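PDB 2G5C: prephenate dehydrogenase from Aquifex aeolicus, which catalyses the NAD(+)-dependent oxidative decarboxylation of prephenate to 3-(4-hydroxyphenyl)pyruvate in tyrosine biosynthesis. Local coordinates for the interface of chains A and B. Numbering follows the deposited sequence. Chains: chain A/B, prephenate dehydrogenase.

Contact 1: the interface of chains A and B. Residues chain A 192, 195-196, 199; chain B 270, 273, 276.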
loop_
_atom_site.group_PDB
_atom_site.type_symbol
_atom_site.label_atom_id
_atom_site.label_comp_id
_atom_site.label_asym_id
_atom_site.label_seq_id
_atom_site.Cartn_x
_atom_site.Cartn_y
_atom_site.Cartn_z
ATOM N N PHE A 192 4.952 6.385 -6.625
ATOM C CA PHE A 192 5.137 7.001 -7.941
ATOM C C PHE A 192 6.304 6.305 -8.641
ATOM O O PHE A 192 6.236 5.999 -9.834
ATOM C CB PHE A 192 5.440 8.498 -7.800
ATOM C CG PHE A 192 4.250 9.332 -7.412
ATOM C CD1 PHE A 192 3.112 9.364 -8.212
ATOM C CD2 PHE A 192 4.275 10.111 -6.254
ATOM C CE1 PHE A 192 2.006 10.166 -7.866
ATOM C CE2 PHE A 192 3.180 10.915 -5.897
ATOM C CZ PHE A 192 2.043 10.942 -6.705
ATOM N N VAL A 195 5.457 2.794 -9.938
ATOM C CA VAL A 195 4.703 2.881 -11.185
ATOM C C VAL A 195 5.685 3.114 -12.330
ATOM O O VAL A 195 5.604 2.456 -13.362
ATOM C CB VAL A 195 3.664 4.036 -11.148
ATOM C CG1 VAL A 195 3.028 4.221 -12.530
ATOM C CG2 VAL A 195 2.576 3.728 -10.116
ATOM N N ASP A 196 6.627 4.036 -12.143
ATOM C CA ASP A 196 7.600 4.303 -13.196
ATOM C C ASP A 196 8.371 3.024 -13.499
ATOM O O ASP A 196 8.666 2.717 -14.661
ATOM C CB ASP A 196 8.574 5.403 -12.767
ATOM C CG ASP A 196 9.501 5.819 -13.886
ATOM O OD1 ASP A 196 9.014 6.460 -14.846
ATOM O OD2 ASP A 196 10.710 5.498 -13.813
ATOM N N ILE A 199 6.489 0.566 -15.612
ATOM C CA ILE A 199 6.459 1.073 -16.985
ATOM C C ILE A 199 7.757 0.685 -17.710
ATOM O O ILE A 199 7.721 0.103 -18.795
ATOM C CB ILE A 199 6.284 2.619 -17.012
ATOM C CG1 ILE A 199 4.827 2.977 -16.706
ATOM C CG2 ILE A 199 6.717 3.177 -18.370
ATOM C CD1 ILE A 199 4.567 4.463 -16.489
ATOM N N TYR B 270 6.160 13.014 -14.642
ATOM C CA TYR B 270 6.554 11.762 -14.004
ATOM C C TYR B 270 5.413 11.250 -13.124
ATOM O O TYR B 270 5.043 10.077 -13.196
ATOM C CB TYR B 270 7.805 11.982 -13.148
ATOM C CG TYR B 270 8.398 10.730 -12.525
ATOM C CD1 TYR B 270 9.602 10.205 -12.989
ATOM C CD2 TYR B 270 7.783 10.102 -11.441
ATOM C CE1 TYR B 270 10.188 9.088 -12.386
ATOM C CE2 TYR B 270 8.361 8.983 -10.834
ATOM C CZ TYR B 270 9.560 8.487 -11.308
ATOM O OH TYR B 270 10.152 7.411 -10.692
ATOM N N GLU B 273 2.267 9.630 -14.625
ATOM C CA GLU B 273 2.387 8.273 -15.131
ATOM C C GLU B 273 1.419 7.353 -14.392
ATOM O O GLU B 273 0.942 6.375 -14.955
ATOM C CB GLU B 273 3.830 7.773 -14.976
ATOM C CG GLU B 273 4.807 8.431 -15.948
ATOM C CD GLU B 273 6.259 8.063 -15.687
ATOM O OE1 GLU B 273 6.520 7.008 -15.064
ATOM O OE2 GLU B 273 7.147 8.831 -16.122
ATOM N N ILE B 276 -3.076 6.717 -16.794
ATOM C CA ILE B 276 -3.097 5.670 -17.815
ATOM C C ILE B 276 -4.173 4.640 -17.480
ATOM O O ILE B 276 -4.147 4.033 -16.408
ATOM C CB ILE B 276 -1.734 4.946 -17.903
ATOM C CG1 ILE B 276 -0.634 5.946 -18.254
ATOM C CG2 ILE B 276 -1.795 3.837 -18.949
ATOM C CD1 ILE B 276 0.730 5.309 -18.420
HETATM O O HOH W 1 4.747 8.002 -11.302
HETATM O O HOH W 2 10.248 8.634 -16.269
#
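A:Asp196 and A:Ile199 project from one side of helix 173-201 toward B:Tyr270, in helix 264-272, and B:Glu273, which keeps helix-like backbone torsions (phi -57°) just past that helix. Two carboxylates meet at the centre: A:Asp196 OD1 stands 2.6 Å from B:Glu273 OE1. The aspartate reaches this point with CG anti to the backbone N (chi1 -174°), which sends its carboxylate to the glutamate. Such closeness would suit a proton shared between them, although none is seen; if both were charged, the pair would be expected to repel. Water 2 lies beside the pair, 2.9 Å from A:Asp196 OD1. The same water 2 is 3.1 Å from B:Glu273 OE2, the second glutamate oxygen. The phenol end of B:Tyr270 packs against the aspartate, whose carboxylate lies above one face of the ring, shifted out to the CE1-CZ rim, with the two planes 25° apart. B:Tyr270 CZ is 3.6 Å from A:Asp196 CB. The aliphatic stem of B:Glu273 runs obliquely over the end of A:Ile199, B:Glu273 CB 3.7 Å from the methyl A:Ile199 CD1, while its carboxylate goes on to the aspartate. A further bridge joins the backbones, with water 1 2.9 Å from the carbonyl A:Phe192 O and 2.8 Å from B:Tyr270 O. The patch fastens the C-terminal segment of one subunit onto a helix of the other at the dimer interface, through a direct carboxylate pair, water bridges and apolar packing.

Contact 2: the interface of chains A and B. Residues chain A 190, 194, 197-198; chain B 182, 186, 190, 247-248.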
loop_
_atom_site.group_PDB
_atom_site.type_symbol
_atom_site.label_atom_id
_atom_site.label_comp_id
_atom_site.label_asym_id
_atom_site.label_seq_id
_atom_site.Cartn_x
_atom_site.Cartn_y
_atom_site.Cartn_z
ATOM N N VAL A 190 7.550 6.797 -3.152
ATOM C CA VAL A 190 7.873 5.404 -3.437
ATOM C C VAL A 190 6.880 4.783 -4.424
ATOM O O VAL A 190 7.275 4.074 -5.348
ATOM C CB VAL A 190 7.904 4.577 -2.121
ATOM C CG1 VAL A 190 7.759 3.100 -2.419
ATOM C CG2 VAL A 190 9.221 4.833 -1.400
ATOM N N LEU A 194 7.450 3.255 -8.071
ATOM C CA LEU A 194 7.079 1.871 -8.382
ATOM C C LEU A 194 6.350 1.829 -9.728
ATOM O O LEU A 194 6.574 0.927 -10.542
ATOM C CB LEU A 194 6.139 1.300 -7.308
ATOM C CG LEU A 194 6.598 0.200 -6.350
ATOM C CD1 LEU A 194 7.346 -0.884 -7.122
ATOM C CD2 LEU A 194 7.470 0.797 -5.264
ATOM N N THR A 197 8.678 2.266 -12.452
ATOM C CA THR A 197 9.425 1.018 -12.589
ATOM C C THR A 197 8.691 -0.017 -13.440
ATOM O O THR A 197 9.286 -0.638 -14.321
ATOM C CB THR A 197 9.721 0.381 -11.207
ATOM O OG1 THR A 197 10.413 1.320 -10.377
ATOM C CG2 THR A 197 10.589 -0.857 -11.370
ATOM N N LEU A 198 7.404 -0.218 -13.163
ATOM C CA LEU A 198 6.622 -1.181 -13.926
ATOM C C LEU A 198 6.551 -0.742 -15.381
ATOM O O LEU A 198 6.555 -1.576 -16.282
ATOM C CB LEU A 198 5.215 -1.324 -13.333
ATOM C CG LEU A 198 5.049 -2.426 -12.273
ATOM C CD1 LEU A 198 6.158 -2.359 -11.237
ATOM C CD2 LEU A 198 3.695 -2.271 -11.607
ATOM N N VAL B 182 9.422 -8.606 -10.170
ATOM C CA VAL B 182 9.105 -7.182 -10.227
ATOM C C VAL B 182 7.757 -6.804 -9.607
ATOM O O VAL B 182 7.674 -5.842 -8.838
ATOM C CB VAL B 182 9.115 -6.647 -11.694
ATOM C CG1 VAL B 182 8.908 -5.138 -11.700
ATOM C CG2 VAL B 182 10.428 -7.010 -12.379
ATOM N N LEU B 186 9.536 -7.353 -5.443
ATOM C CA LEU B 186 9.992 -5.972 -5.289
ATOM C C LEU B 186 9.069 -5.190 -4.340
ATOM O O LEU B 186 9.533 -4.557 -3.391
ATOM C CB LEU B 186 10.056 -5.270 -6.658
ATOM C CG LEU B 186 10.235 -3.742 -6.658
ATOM C CD1 LEU B 186 11.515 -3.353 -5.905
ATOM C CD2 LEU B 186 10.287 -3.230 -8.109
ATOM N N VAL B 190 10.061 -3.344 -0.884
ATOM C CA VAL B 190 9.783 -1.929 -0.639
ATOM C C VAL B 190 8.967 -1.758 0.649
ATOM O O VAL B 190 9.226 -0.855 1.447
ATOM C CB VAL B 190 9.009 -1.313 -1.828
ATOM C CG1 VAL B 190 8.512 0.087 -1.478
ATOM C CG2 VAL B 190 9.914 -1.263 -3.061
ATOM N N GLY B 247 16.332 -1.812 -10.719
ATOM C CA GLY B 247 15.477 -1.067 -11.629
ATOM C C GLY B 247 14.644 -0.036 -10.903
ATOM O O GLY B 247 14.466 1.081 -11.386
ATOM N N PHE B 248 14.130 -0.419 -9.735
ATOM C CA PHE B 248 13.313 0.465 -8.924
ATOM C C PHE B 248 14.139 1.658 -8.452
ATOM O O PHE B 248 13.680 2.792 -8.499
ATOM C CB PHE B 248 12.764 -0.291 -7.706
ATOM C CG PHE B 248 12.133 0.600 -6.670
ATOM C CD1 PHE B 248 10.920 1.235 -6.921
ATOM C CD2 PHE B 248 12.776 0.838 -5.457
ATOM C CE1 PHE B 248 10.359 2.099 -5.985
ATOM C CE2 PHE B 248 12.225 1.702 -4.509
ATOM C CZ PHE B 248 11.014 2.336 -4.775
#
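The ring of B:Phe248 points its rim into the partner helix 173-201, where the backbone atoms A:Val190 O and A:Leu194 N lie at its edge, in plane. Over one face stands B:Val190 of its own chain, with methyl CG2 4.0 Å above the plane of the B:Phe248 ring and displaced toward the rim. A:Leu194 CD2 approaches the same rim from the side of the plane occupied by B:Val190, coming within 3.2 Å of B:Phe248 CE1, a close contact. Slightly to the other side of the plane, the hydroxyl A:Thr197 OG1 sits 3.5 Å from B:Phe248 CD1, while the methyl A:Thr197 CG2 turns toward the backbone of B:Phe248 and toward B:Leu186. The two branches of A:Leu194 divide the work: chi1 at -111°, well away from a staggered value, sets the fork so that CD2 meets the phenylalanine and CD1 meets B:Leu186, whose CD2 is 3.9 Å from A:Leu194 CD1. The two leucines run antiparallel, side by side, as do A:Leu198 and B:Val182 further along, with A:Leu198 CD1 3.9 Å from B:Val182 CG1. Where the two copies of the same residue meet, A:Val190 and B:Val190 reach tip to tip, A:Val190 CG1 and B:Val190 CG1 being 3.2 Å apart, a tight contact. With chi1 at 161° in A:Val190 and 170° in B:Val190, both CG1 methyls swing away from the backbone nitrogen and toward the partner helix. Replacing B:Phe248 by an alanine would probably open a gap beside A:Leu194 CD2 and leave that branch less firmly held. The patch is an apolar part of the two-fold dimerization interface, in which helix 173-201 of chain A packs against helices 173-200 and 238-260 of chain B and so helps hold the two subunits together.

The centres of contact 1 and contact 2 lie about 10 Å apart, and both use helix 173-201 of chain A through interleaved residues that face different partners. Contact 1 meets the C-terminal helix of chain B and the segment after it, whereas contact 2 meets helices 173-200 and 238-260. Chain B therefore meets the A helix with elements from distant parts of its C-terminal region. Contact 2 supplies apolar packing, and contact 1 adds a carboxylate pair and water bridges to its own. Because the interface is two-fold symmetric, each contact has its twin with the chains exchanged, the Val190 pair being its own, so the same helix is gripped in both subunits.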